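Local structure of abietadiene synthase, chloroplastic (Abies grandis, 3S9V) at residues E34-E39 with N460-E465; D402-D405 with K410-I413; Y423-S428 with L746-A751; V577-T582 with N604-Q609. The protein is a predominantly alpha-helical enzyme of the plant terpene synthase family, whose chain includes the N-terminal and metal-binding regions of that family. All coordinates share one frame; numbering follows the deposited sequence.

Contact 1. Residues E34-E39 with N460-E465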
# COMPACT_ATOMS: atom_id res chain seq x y z
N GLU A 34 19.21 -5.20 -14.84
CA GLU A 34 18.57 -5.51 -16.11
C GLU A 34 18.07 -6.96 -16.08
O GLU A 34 16.95 -7.25 -16.52
CB GLU A 34 19.57 -5.30 -17.25
CG GLU A 34 19.00 -5.51 -18.65
CD GLU A 34 19.87 -4.87 -19.75
OE1 GLU A 34 21.08 -5.16 -19.80
OE2 GLU A 34 19.32 -4.08 -20.55
N THR A 35 18.90 -7.85 -15.55
CA THR A 35 18.55 -9.26 -15.46
C THR A 35 17.30 -9.45 -14.62
O THR A 35 16.34 -10.09 -15.05
CB THR A 35 19.71 -10.07 -14.83
OG1 THR A 35 20.88 -9.92 -15.64
CG2 THR A 35 19.35 -11.54 -14.74
N LEU A 36 17.30 -8.88 -13.42
CA LEU A 36 16.17 -8.99 -12.53
C LEU A 36 14.88 -8.49 -13.17
O LEU A 36 13.82 -9.10 -13.03
CB LEU A 36 16.45 -8.21 -11.24
CG LEU A 36 17.45 -8.91 -10.32
CD1 LEU A 36 17.97 -7.95 -9.26
CD2 LEU A 36 16.75 -10.09 -9.67
N ILE A 37 14.99 -7.39 -13.91
CA ILE A 37 13.83 -6.81 -14.56
C ILE A 37 13.24 -7.72 -15.63
O ILE A 37 12.02 -7.85 -15.74
CB ILE A 37 14.17 -5.44 -15.21
CG1 ILE A 37 14.52 -4.42 -14.11
CG2 ILE A 37 12.99 -4.91 -16.00
CD1 ILE A 37 14.84 -3.04 -14.64
N SER A 38 14.09 -8.37 -16.42
CA SER A 38 13.57 -9.25 -17.45
C SER A 38 13.00 -10.52 -16.81
O SER A 38 12.05 -11.11 -17.33
CB SER A 38 14.67 -9.60 -18.47
OG SER A 38 15.69 -10.38 -17.88
N GLU A 39 13.56 -10.92 -15.67
CA GLU A 39 13.09 -12.12 -14.98
C GLU A 39 11.75 -11.88 -14.31
O GLU A 39 10.89 -12.77 -14.27
CB GLU A 39 14.12 -12.57 -13.94
CG GLU A 39 15.36 -13.21 -14.55
CD GLU A 39 16.37 -13.66 -13.51
OE1 GLU A 39 17.34 -14.36 -13.89
OE2 GLU A 39 16.21 -13.29 -12.33
N ASN A 460 9.27 -13.23 -2.85
CA ASN A 460 10.38 -13.61 -3.72
C ASN A 460 11.61 -12.75 -3.44
O ASN A 460 11.51 -11.54 -3.27
CB ASN A 460 9.92 -13.43 -5.17
CG ASN A 460 10.94 -13.91 -6.17
OD1 ASN A 460 12.05 -13.38 -6.25
ND2 ASN A 460 10.58 -14.91 -6.96
N GLU A 461 12.77 -13.40 -3.42
CA GLU A 461 14.04 -12.72 -3.19
C GLU A 461 14.38 -11.72 -4.30
O GLU A 461 15.06 -10.73 -4.06
CB GLU A 461 15.17 -13.76 -3.10
CG GLU A 461 15.07 -14.71 -1.92
CD GLU A 461 15.66 -14.13 -0.66
OE1 GLU A 461 15.67 -14.85 0.37
OE2 GLU A 461 16.11 -12.97 -0.68
N LYS A 462 13.91 -11.99 -5.51
CA LYS A 462 14.19 -11.12 -6.64
C LYS A 462 13.58 -9.72 -6.57
O LYS A 462 14.19 -8.75 -7.02
CB LYS A 462 13.80 -11.82 -7.95
CG LYS A 462 14.66 -13.03 -8.21
CD LYS A 462 14.34 -13.72 -9.53
CE LYS A 462 15.30 -14.88 -9.76
NZ LYS A 462 14.94 -15.69 -10.95
N TYR A 463 12.37 -9.61 -6.02
CA TYR A 463 11.74 -8.30 -5.89
C TYR A 463 12.60 -7.45 -4.96
O TYR A 463 12.94 -6.31 -5.28
CB TYR A 463 10.34 -8.40 -5.28
CG TYR A 463 9.27 -9.06 -6.12
CD1 TYR A 463 9.21 -8.85 -7.50
CD2 TYR A 463 8.28 -9.85 -5.53
CE1 TYR A 463 8.18 -9.40 -8.27
CE2 TYR A 463 7.25 -10.40 -6.29
CZ TYR A 463 7.21 -10.17 -7.65
OH TYR A 463 6.19 -10.72 -8.41
N LEU A 464 12.95 -8.02 -3.81
CA LEU A 464 13.74 -7.32 -2.81
C LEU A 464 15.15 -6.99 -3.29
O LEU A 464 15.68 -5.92 -3.00
CB LEU A 464 13.83 -8.16 -1.53
CG LEU A 464 14.53 -7.45 -0.37
CD1 LEU A 464 13.87 -6.09 -0.12
CD2 LEU A 464 14.48 -8.31 0.88
N GLU A 465 15.76 -7.92 -4.01
CA GLU A 465 17.10 -7.70 -4.53
C GLU A 465 17.07 -6.49 -5.46
O GLU A 465 17.92 -5.61 -5.38
CB GLU A 465 17.59 -8.93 -5.28
CG GLU A 465 19.00 -8.82 -5.83
CD GLU A 465 19.46 -10.09 -6.52
OE1 GLU A 465 20.63 -10.13 -6.96
OE2 GLU A 465 18.65 -11.04 -6.64
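Leu36 and Lys462 both set CG anti to the carbonyl carbon (chi1 -74° and -66°), whereas Glu465 sends its CG anti to the backbone N (chi1 -178°); together these torsions gather the three side chains between their helices. Both methyls of Leu36 meet Glu465, and CD2 also rests 3.8 Å from Lys462 CB. CD1 of Leu36 lies against the Glu465 chain, 3.7 Å from its CG, with the two side chains running at about a right angle. The contact joins helix 29-46, near the start of the model, to the first turns of helix 461-491, so two helices over 400 residues apart in sequence cross each other, their local axes 10.0 Å apart at closest approach. Leu36 also touches Leu466 and Leu469 farther along helix 461-491. One turn beyond Leu36, the extended chains of Glu39 and Lys462 meet crosswise, and Lys462 NZ forms a salt bridge with Glu39 OE2 at 3.0 Å, weak as a hydrogen bond. This ion pair borders the apolar contact made by Leu36. Glu465 finds its own counter-charge within the N-terminal helix, where its OE1 forms a salt bridge with Arg32 NE.

Contact 2. Residues D402-D405 with K410-I413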
# COMPACT_ATOMS: atom_id res chain seq x y z
N ASP A 402 4.28 -7.91 18.66
CA ASP A 402 5.68 -7.53 18.74
C ASP A 402 6.38 -7.50 17.39
O ASP A 402 6.04 -8.27 16.49
CB ASP A 402 6.42 -8.49 19.68
CG ASP A 402 5.76 -8.61 21.04
OD1 ASP A 402 5.58 -7.57 21.71
OD2 ASP A 402 5.41 -9.74 21.43
N ALA A 403 7.36 -6.61 17.26
CA ALA A 403 8.12 -6.48 16.02
C ALA A 403 8.91 -7.75 15.74
O ALA A 403 9.51 -8.34 16.64
CB ALA A 403 9.06 -5.28 16.10
N PHE A 404 8.91 -8.16 14.48
CA PHE A 404 9.61 -9.36 14.03
C PHE A 404 9.22 -10.61 14.84
O PHE A 404 10.04 -11.51 15.04
CB PHE A 404 11.13 -9.14 14.10
CG PHE A 404 11.58 -7.87 13.44
CD1 PHE A 404 11.76 -6.70 14.19
CD2 PHE A 404 11.80 -7.82 12.07
CE1 PHE A 404 12.17 -5.51 13.57
CE2 PHE A 404 12.20 -6.64 11.44
CZ PHE A 404 12.38 -5.48 12.20
N ASP A 405 7.96 -10.67 15.28
CA ASP A 405 7.47 -11.81 16.06
C ASP A 405 7.84 -13.13 15.37
O ASP A 405 7.43 -13.38 14.24
CB ASP A 405 5.95 -11.73 16.23
CG ASP A 405 5.41 -12.85 17.11
OD1 ASP A 405 5.45 -14.02 16.69
OD2 ASP A 405 4.94 -12.56 18.23
N LYS A 410 4.41 -13.11 8.64
CA LYS A 410 4.90 -11.89 7.98
C LYS A 410 6.20 -11.51 8.68
O LYS A 410 6.30 -11.65 9.90
CB LYS A 410 3.91 -10.73 8.17
CG LYS A 410 2.64 -10.83 7.34
CD LYS A 410 2.91 -10.45 5.90
CE LYS A 410 1.61 -10.29 5.13
NZ LYS A 410 1.87 -9.78 3.77
N LYS A 411 7.19 -11.04 7.94
CA LYS A 411 8.47 -10.67 8.54
C LYS A 411 8.34 -9.62 9.66
O LYS A 411 8.92 -9.78 10.73
CB LYS A 411 9.43 -10.14 7.47
CG LYS A 411 10.77 -9.67 8.02
CD LYS A 411 11.69 -9.18 6.92
CE LYS A 411 12.98 -8.61 7.49
NZ LYS A 411 13.94 -8.15 6.44
N ASN A 412 7.57 -8.56 9.42
CA ASN A 412 7.38 -7.53 10.44
C ASN A 412 6.14 -6.70 10.16
O ASN A 412 6.23 -5.57 9.68
CB ASN A 412 8.61 -6.62 10.51
CG ASN A 412 8.53 -5.60 11.65
OD1 ASN A 412 7.90 -5.85 12.68
ND2 ASN A 412 9.18 -4.46 11.47
N ILE A 413 4.98 -7.26 10.47
CA ILE A 413 3.73 -6.57 10.24
C ILE A 413 3.65 -5.31 11.10
O ILE A 413 3.09 -4.30 10.68
CB ILE A 413 2.53 -7.51 10.54
CG1 ILE A 413 1.27 -6.96 9.87
CG2 ILE A 413 2.32 -7.65 12.04
CD1 ILE A 413 1.37 -6.89 8.36
O HOH W 1 5.79 -8.11 13.35
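Asn412 lays its side-chain amide over one face of the Phe404 ring. Its CG is anti to the backbone N, which carries the amide toward the turn and over the ring. The two planes are only 19° apart, and Asn412 CG stands 3.7 Å above the plane of the Phe404 ring, over its centre. The amide nitrogen lies toward the far end of the ring, with ND2 3.4 Å from Phe404 CZ, and the methylene adds a CH-pi contact, Asn412 CB being 4.1 Å from the centroid of the Phe404 ring. Phe404 puts CG beside its own backbone N (chi1 -50°), which swings the ring back across the amide that its N-H also engages: Phe404 N donates to Asn412 OD1 at 3.1 Å, fairly straight at 156° although the donor stands well above the carbonyl plane. Thus one asparagine holds both the backbone and the ring of the same residue. The phenylalanine occupies the third position of a type II beta turn from Asp402 to Asp405, with left-handed backbone angles, and this turn docks on the N-cap of helix 413-422, for which Asn412 is the capping residue. Its OD1 also accepts a weak bond from Gly415 N in the first turn, while ND2 is held by Asn440 OD1, fixing the rotation of the amide. A water donates to Asp402 O and to Asn412 OD1, each at 3.2 Å, tying the start of the turn to the cap. On the neighbouring residue, Lys411 O lies 3.4 Å from Phe404 CA in a nearly linear CA-H...O contact.

Contact 3. Residues Y423-S428 with L746-A751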
# COMPACT_ATOMS: atom_id res chain seq x y z
N TYR A 423 2.40 7.53 8.81
CA TYR A 423 2.56 8.14 7.50
C TYR A 423 1.51 7.66 6.49
O TYR A 423 1.83 6.94 5.53
CB TYR A 423 3.96 7.87 6.96
CG TYR A 423 5.05 8.41 7.85
CD1 TYR A 423 5.21 9.79 8.02
CD2 TYR A 423 5.90 7.56 8.55
CE1 TYR A 423 6.19 10.30 8.88
CE2 TYR A 423 6.88 8.06 9.42
CZ TYR A 423 7.01 9.43 9.58
OH TYR A 423 7.97 9.93 10.44
N PRO A 424 0.24 8.06 6.70
CA PRO A 424 -0.88 7.69 5.82
C PRO A 424 -0.68 8.26 4.42
O PRO A 424 0.26 9.01 4.17
CB PRO A 424 -2.10 8.32 6.49
CG PRO A 424 -1.70 8.45 7.91
CD PRO A 424 -0.25 8.86 7.83
N TRP A 425 -1.60 7.91 3.53
CA TRP A 425 -1.63 8.35 2.14
C TRP A 425 -1.11 9.78 1.90
O TRP A 425 -0.10 9.99 1.24
CB TRP A 425 -3.08 8.22 1.65
CG TRP A 425 -3.37 8.72 0.27
CD1 TRP A 425 -4.30 9.65 -0.08
CD2 TRP A 425 -2.79 8.26 -0.95
NE1 TRP A 425 -4.34 9.80 -1.44
CE2 TRP A 425 -3.42 8.96 -2.01
CE3 TRP A 425 -1.80 7.32 -1.26
CZ2 TRP A 425 -3.10 8.75 -3.35
CZ3 TRP A 425 -1.47 7.11 -2.60
CH2 TRP A 425 -2.13 7.83 -3.63
N HIS A 426 -1.80 10.76 2.47
CA HIS A 426 -1.43 12.15 2.27
C HIS A 426 -0.11 12.61 2.88
O HIS A 426 0.24 13.78 2.73
CB HIS A 426 -2.57 13.05 2.76
CG HIS A 426 -3.83 12.89 1.98
ND1 HIS A 426 -5.08 12.88 2.57
CD2 HIS A 426 -4.04 12.73 0.65
CE1 HIS A 426 -6.00 12.72 1.64
NE2 HIS A 426 -5.40 12.63 0.46
N LYS A 427 0.60 11.71 3.55
CA LYS A 427 1.87 12.06 4.18
C LYS A 427 2.98 11.09 3.78
O LYS A 427 4.10 11.19 4.27
CB LYS A 427 1.76 12.02 5.70
CG LYS A 427 0.73 12.95 6.30
CD LYS A 427 0.78 12.84 7.81
CE LYS A 427 -0.33 13.64 8.46
NZ LYS A 427 -0.26 13.54 9.95
N SER A 428 2.65 10.16 2.90
CA SER A 428 3.62 9.17 2.47
C SER A 428 4.27 9.48 1.12
O SER A 428 3.61 9.41 0.08
CB SER A 428 2.95 7.80 2.42
OG SER A 428 3.87 6.79 2.05
N LEU A 746 3.53 16.15 -9.84
CA LEU A 746 4.09 17.43 -9.43
C LEU A 746 3.11 18.20 -8.58
O LEU A 746 3.49 18.83 -7.60
CB LEU A 746 4.47 18.28 -10.65
CG LEU A 746 5.80 17.96 -11.31
CD1 LEU A 746 5.95 18.77 -12.58
CD2 LEU A 746 6.94 18.28 -10.33
N VAL A 747 1.84 18.15 -8.94
CA VAL A 747 0.83 18.87 -8.19
C VAL A 747 0.48 18.17 -6.87
O VAL A 747 0.54 18.79 -5.80
CB VAL A 747 -0.46 19.04 -9.01
CG1 VAL A 747 -1.54 19.72 -8.15
CG2 VAL A 747 -0.18 19.88 -10.24
N PHE A 748 0.15 16.89 -6.95
CA PHE A 748 -0.25 16.11 -5.77
C PHE A 748 0.86 15.83 -4.76
O PHE A 748 0.64 15.87 -3.55
CB PHE A 748 -0.86 14.78 -6.24
CG PHE A 748 -1.59 14.03 -5.16
CD1 PHE A 748 -2.80 14.49 -4.68
CD2 PHE A 748 -1.05 12.87 -4.62
CE1 PHE A 748 -3.46 13.81 -3.67
CE2 PHE A 748 -1.71 12.19 -3.61
CZ PHE A 748 -2.91 12.66 -3.13
N GLU A 749 2.06 15.55 -5.25
CA GLU A 749 3.19 15.28 -4.36
C GLU A 749 3.65 16.53 -3.64
O GLU A 749 4.12 16.46 -2.50
CB GLU A 749 4.36 14.70 -5.16
CG GLU A 749 4.08 13.35 -5.80
CD GLU A 749 3.65 12.29 -4.80
OE1 GLU A 749 4.24 12.25 -3.70
OE2 GLU A 749 2.75 11.50 -5.11
N THR A 750 3.54 17.68 -4.30
CA THR A 750 3.93 18.92 -3.67
C THR A 750 3.01 19.15 -2.46
O THR A 750 3.48 19.58 -1.41
CB THR A 750 3.88 20.11 -4.67
OG1 THR A 750 4.93 19.97 -5.64
CG2 THR A 750 4.07 21.42 -3.95
N ALA A 751 1.72 18.85 -2.60
CA ALA A 751 0.79 19.01 -1.47
C ALA A 751 1.19 18.04 -0.35
O ALA A 751 1.19 18.40 0.82
CB ALA A 751 -0.66 18.75 -1.91
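Phe748 of helix 741-757 reaches the rings of Trp425 and His426, which stand on the loop between helices 413-422 and 430-440. This aromatic cluster, set within the predominantly helical terpene synthase architecture, joins the loop to a helix near the C-terminal end of the chain. The ring contacts are made by one corner of the phenylalanine. Its CZ lies 3.6 Å from Trp425 NE1, which sits near the plane of the Phe748 ring at its edge, and CE2 of Phe748 is 3.7 Å from Trp425 CZ2. The Trp425 five-membered ring and the Phe748 ring meet obliquely, their planes 40° apart. The same CZ meets His426 in the plane of the imidazole, 3.9 Å from CD2 at its edge. With CG anti to the backbone N (chi1 -167°), Phe748 extends from its helix toward both partners, and its ring also stacks with Phe734 of helix 712-736.

Hydrogen bonds orient the loop rings: Trp425 NE1 and His426 NE2 both bond to Asn731 OD1, so a single amide oxygen of helix 712-736 serves the two heterocycles. Arg752 makes a cation-pi contact with Trp425 and a hydrogen bond to its carbonyl. Within the loop, a short 3-10 turn is closed by Lys427 N donating to Pro424 O at 2.8 Å. On the helix, Thr750 OG1 donates to Leu746 O at 2.7 Å, approaching that oxygen nearly head-on at 165°.

Contact 4. Residues V577-T582 with N604-Q609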
# COMPACT_ATOMS: atom_id res chain seq x y z
N VAL A 577 19.82 40.25 -8.24
CA VAL A 577 20.82 39.87 -9.23
C VAL A 577 20.85 38.35 -9.33
O VAL A 577 20.83 37.80 -10.43
CB VAL A 577 22.24 40.40 -8.86
CG1 VAL A 577 23.28 39.85 -9.82
CG2 VAL A 577 22.25 41.92 -8.91
N GLY A 578 20.87 37.68 -8.18
CA GLY A 578 20.85 36.23 -8.16
C GLY A 578 19.58 35.71 -8.81
O GLY A 578 19.63 34.79 -9.62
N PHE A 579 18.45 36.30 -8.45
CA PHE A 579 17.15 35.90 -9.00
C PHE A 579 17.20 36.00 -10.53
O PHE A 579 16.84 35.05 -11.23
CB PHE A 579 16.05 36.82 -8.45
CG PHE A 579 14.67 36.51 -8.96
CD1 PHE A 579 13.93 35.46 -8.43
CD2 PHE A 579 14.09 37.28 -9.96
CE1 PHE A 579 12.64 35.19 -8.88
CE2 PHE A 579 12.79 37.02 -10.42
CZ PHE A 579 12.07 35.97 -9.88
N TYR A 580 17.64 37.15 -11.02
CA TYR A 580 17.75 37.44 -12.46
C TYR A 580 18.71 36.48 -13.18
O TYR A 580 18.40 35.96 -14.26
CB TYR A 580 18.20 38.89 -12.63
CG TYR A 580 18.48 39.38 -14.05
CD1 TYR A 580 19.79 39.48 -14.53
CD2 TYR A 580 17.44 39.82 -14.86
CE1 TYR A 580 20.06 40.02 -15.80
CE2 TYR A 580 17.70 40.36 -16.13
CZ TYR A 580 19.01 40.46 -16.59
OH TYR A 580 19.25 41.01 -17.83
N ASN A 581 19.88 36.24 -12.60
CA ASN A 581 20.84 35.34 -13.23
C ASN A 581 20.31 33.90 -13.26
O ASN A 581 20.44 33.21 -14.27
CB ASN A 581 22.18 35.38 -12.49
CG ASN A 581 22.87 36.73 -12.60
OD1 ASN A 581 22.65 37.47 -13.56
ND2 ASN A 581 23.70 37.06 -11.62
N THR A 582 19.71 33.47 -12.17
CA THR A 582 19.17 32.13 -12.10
C THR A 582 18.06 31.91 -13.12
O THR A 582 18.09 30.94 -13.87
CB THR A 582 18.62 31.81 -10.70
OG1 THR A 582 19.71 31.72 -9.77
CG2 THR A 582 17.86 30.50 -10.71
N ASN A 604 5.19 36.00 -15.72
CA ASN A 604 3.80 36.03 -15.29
C ASN A 604 3.62 35.14 -14.06
O ASN A 604 2.90 35.51 -13.12
CB ASN A 604 2.89 35.56 -16.43
CG ASN A 604 1.43 35.80 -16.15
OD1 ASN A 604 0.64 34.87 -16.07
ND2 ASN A 604 1.06 37.07 -15.99
N VAL A 605 4.28 33.99 -14.04
CA VAL A 605 4.17 33.10 -12.88
C VAL A 605 4.60 33.90 -11.66
O VAL A 605 3.89 33.92 -10.65
CB VAL A 605 5.09 31.86 -13.01
CG1 VAL A 605 5.13 31.10 -11.67
CG2 VAL A 605 4.58 30.96 -14.12
N TRP A 606 5.76 34.55 -11.76
CA TRP A 606 6.29 35.35 -10.65
C TRP A 606 5.48 36.62 -10.37
O TRP A 606 5.37 37.05 -9.22
CB TRP A 606 7.77 35.71 -10.91
CG TRP A 606 8.72 34.59 -10.55
CD1 TRP A 606 9.41 33.80 -11.41
CD2 TRP A 606 8.99 34.10 -9.23
NE1 TRP A 606 10.10 32.83 -10.71
CE2 TRP A 606 9.85 32.99 -9.37
CE3 TRP A 606 8.58 34.48 -7.94
CZ2 TRP A 606 10.32 32.26 -8.27
CZ3 TRP A 606 9.04 33.75 -6.85
CH2 TRP A 606 9.91 32.64 -7.02
N LYS A 607 4.91 37.21 -11.42
CA LYS A 607 4.09 38.41 -11.26
C LYS A 607 3.02 38.16 -10.21
O LYS A 607 2.88 38.93 -9.26
CB LYS A 607 3.44 38.79 -12.59
CG LYS A 607 2.37 39.88 -12.49
CD LYS A 607 1.68 40.10 -13.83
CE LYS A 607 0.49 41.04 -13.71
NZ LYS A 607 0.87 42.38 -13.18
N VAL A 608 2.26 37.08 -10.37
CA VAL A 608 1.19 36.75 -9.45
C VAL A 608 1.71 36.39 -8.06
O VAL A 608 1.08 36.73 -7.05
CB VAL A 608 0.33 35.58 -10.00
CG1 VAL A 608 -0.76 35.19 -8.99
CG2 VAL A 608 -0.32 36.02 -11.32
N GLN A 609 2.86 35.73 -8.01
CA GLN A 609 3.46 35.34 -6.74
C GLN A 609 3.88 36.57 -5.92
O GLN A 609 3.59 36.66 -4.72
CB GLN A 609 4.68 34.46 -6.98
CG GLN A 609 5.27 33.89 -5.70
CD GLN A 609 4.29 32.98 -4.99
OE1 GLN A 609 3.81 32.00 -5.57
NE2 GLN A 609 3.98 33.28 -3.74
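One face of the Trp606 indole receives the edge of the Phe579 ring: Phe579 CE1 stands 3.6 Å above the indole plane, over its centre, and Trp606 CG lies in the plane of the phenyl ring at its edge. This is a T-shaped pair, with the planes 82° apart and the centroids of the Phe579 ring and the Trp606 five-membered ring separated by 4.8 Å. Two phenyl carbons share the contact, CE1 above the fusion bond near Trp606 CE2 and CZ 3.7 Å from Trp606 CG. Phe579 holds CG anti to its backbone N (chi1 180°), which carries the ring from its helix toward the indole, so that the rings link these two segments, whose nearest CA atoms, those of Phe579 and Trp606, are 11.0 Å apart. Phe583 touches both rings, meeting Trp606 edge-to-face, and Phe533 makes a further edge-to-face pair with Phe579. In the following turn, Thr582 folds back on its own backbone: its N and OG1 reach Gly578 O from opposite faces of that carbonyl, at 2.9 and 3.1 Å. The rings form a buried aromatic cluster where helices 570-594 and 599-621 meet helix 521-541, in the helical bundle of the terpene synthase metal-binding domain.

Contact 4 is the fully buried one, an aromatic pair between two helices of the metal-binding domain. Contact 3 also relies on rings, and hydrogen bonds to helix 712-736 orient its loop side; along the chain it encloses contact 4, their centres about 27 Å apart. Contacts 1, 2 and 3 are partly buried, and contact 2 alone has exposed touching residues; contacts 1 and 2 use more polar chemistry: an ion pair beside a leucine in one, an asparagine cap gripping a turn in the other. Contact 2 is local, and helix 413-422, which it caps, leads into the loop of contact 3. Contacts 1 and 3 join elements hundreds of residues apart, their segments alternating.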